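Local coordinates for protein putative polyprenyl synthetase (Streptomyces coelicolor, PDB 3NF2) that probably acts as a magnesium-dependent prenyltransferase of the FPP/GGPP synthase family, building polyprenyl diphosphates from isoprenoid precursors, at residues L251-A256 / A298-T304. Coordinates in Å, arbitrary orientation, origin at the centre of the assembly. Residues are numbered along the deposited sequence.
Sequences LPVVAA and AGGREWT. With SO4 (sulfate ion), chain F.
L251-A256 is regular helix, the first turns of helix 251-259. In A298-T304, A298 and G299 form the turn after helix 285-297, and helix 300-319 starts at G300. G299, with positive phi (83/21), ends the preceding helix in a Schellman motif and is the N-cap of the next. The two helical segments cross at 117°, with axes 7.8 Å apart at closest approach. A256 and G300 face each other, CA to CA 4.3 Å. This close approach depends on G300 having no side chain: a CB would point at the partner helix and clash with P252 O. Instead, G300 CA lies 3.6 Å from P252 O in a CA-H...O contact.

A256 CB meets A298 CB at 3.8 Å. W303 (chi1 t, chi2 88°) places CE3 3.7 Å from A255 CB, and its ring edge meets L251, with CZ3 3.8 Å from L251 CD2. T304 is in the m rotamer. T304 OG1 donates a hydrogen bond to G300 O (2.8 Å) and lies 3.3 Å from P252 N, which has no hydrogen to share. The R301 CA-to-CB bond points away, with chi1 to chi3 all t. R301 NH1 and R301 NH2 hydrogen-bond O3 (2.9 Å) and O1 (2.7 Å) of a sulfate probably from the crystallisation liquor. R301 also pairs with E296 and makes a cation-pi contact with W230.

This is helix packing within the mainly helical prenyl synthase fold; helices 173-198 and 203-230 also touch the pair. L251 N bonds to D225 and A256 O to S264. Apolar packing and the weak G300 CA-H...O contact join the two segments.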
# COMPACT_ATOMS: atom_id res chain seq x y z
N LEU A 251 7.46 25.69 -6.64
CA LEU A 251 8.01 26.73 -5.83
C LEU A 251 8.14 28.05 -6.55
O LEU A 251 7.84 29.06 -5.98
CB LEU A 251 9.35 26.31 -5.31
CG LEU A 251 9.28 25.61 -3.98
CD1 LEU A 251 10.61 25.13 -3.59
CD2 LEU A 251 8.74 26.50 -2.96
N PRO A 252 8.58 28.09 -7.79
CA PRO A 252 8.63 29.42 -8.41
C PRO A 252 7.25 30.09 -8.51
O PRO A 252 7.12 31.28 -8.20
CB PRO A 252 9.20 29.15 -9.81
CG PRO A 252 9.74 27.79 -9.80
CD PRO A 252 9.10 27.03 -8.68
N VAL A 253 6.25 29.31 -8.93
CA VAL A 253 4.86 29.79 -9.05
C VAL A 253 4.38 30.34 -7.73
O VAL A 253 3.90 31.48 -7.65
CB VAL A 253 3.93 28.64 -9.47
CG1 VAL A 253 2.49 29.13 -9.61
CG2 VAL A 253 4.39 28.02 -10.77
N VAL A 254 4.52 29.53 -6.70
CA VAL A 254 4.08 29.87 -5.36
C VAL A 254 4.82 31.07 -4.77
O VAL A 254 4.19 31.99 -4.22
CB VAL A 254 4.18 28.64 -4.44
CG1 VAL A 254 3.91 29.01 -3.03
CG2 VAL A 254 3.20 27.56 -4.90
N ALA A 255 6.15 31.08 -4.90
CA ALA A 255 6.96 32.21 -4.42
C ALA A 255 6.59 33.53 -5.11
O ALA A 255 6.56 34.58 -4.48
CB ALA A 255 8.45 31.92 -4.59
N ALA A 256 6.29 33.46 -6.41
CA ALA A 256 5.81 34.61 -7.15
C ALA A 256 4.47 35.11 -6.60
O ALA A 256 4.29 36.32 -6.45
CB ALA A 256 5.69 34.26 -8.61
N ALA A 298 8.13 38.74 -10.63
CA ALA A 298 7.74 38.73 -9.20
C ALA A 298 8.81 38.16 -8.27
O ALA A 298 8.62 38.10 -7.05
CB ALA A 298 6.42 37.99 -9.02
N GLY A 299 9.94 37.73 -8.85
CA GLY A 299 11.05 37.20 -8.06
C GLY A 299 10.89 35.73 -7.70
O GLY A 299 11.52 35.26 -6.74
N GLY A 300 10.07 35.01 -8.46
CA GLY A 300 9.83 33.58 -8.22
C GLY A 300 11.01 32.68 -8.56
O GLY A 300 11.37 31.80 -7.78
N ARG A 301 11.61 32.91 -9.73
CA ARG A 301 12.76 32.13 -10.18
C ARG A 301 13.96 32.30 -9.27
O ARG A 301 14.54 31.32 -8.79
CB ARG A 301 13.15 32.57 -11.59
CG ARG A 301 14.28 31.78 -12.19
CD ARG A 301 14.53 32.25 -13.58
NE ARG A 301 15.28 31.28 -14.36
CZ ARG A 301 15.53 31.41 -15.66
NH1 ARG A 301 15.08 32.47 -16.31
NH2 ARG A 301 16.20 30.47 -16.31
N GLU A 302 14.31 33.56 -9.02
CA GLU A 302 15.42 33.92 -8.14
C GLU A 302 15.27 33.31 -6.76
O GLU A 302 16.21 32.70 -6.25
CB GLU A 302 15.55 35.45 -8.04
CG GLU A 302 16.72 35.93 -7.18
CD GLU A 302 18.09 35.48 -7.72
OE1 GLU A 302 18.28 35.45 -8.96
OE2 GLU A 302 18.98 35.17 -6.90
N TRP A 303 14.08 33.47 -6.16
CA TRP A 303 13.82 32.92 -4.84
C TRP A 303 14.06 31.41 -4.79
O TRP A 303 14.58 30.90 -3.80
CB TRP A 303 12.41 33.25 -4.35
CG TRP A 303 12.25 32.93 -2.90
CD1 TRP A 303 12.52 33.75 -1.85
CD2 TRP A 303 11.81 31.68 -2.33
NE1 TRP A 303 12.26 33.11 -0.65
CE2 TRP A 303 11.83 31.84 -0.92
CE3 TRP A 303 11.41 30.45 -2.87
CZ2 TRP A 303 11.45 30.81 -0.05
CZ3 TRP A 303 11.04 29.43 -2.01
CH2 TRP A 303 11.06 29.62 -0.62
N THR A 304 13.68 30.72 -5.86
CA THR A 304 13.79 29.26 -5.91
C THR A 304 15.25 28.80 -6.13
O THR A 304 15.67 27.77 -5.59
CB THR A 304 12.84 28.65 -6.96
OG1 THR A 304 11.52 29.18 -6.75
CG2 THR A 304 12.80 27.12 -6.85
S SO4 F . 16.53 31.67 -19.80
O1 SO4 F . 16.96 30.63 -18.88
O2 SO4 F . 15.77 31.07 -20.90
O3 SO4 F . 15.68 32.63 -19.10
O4 SO4 F . 17.70 32.36 -20.34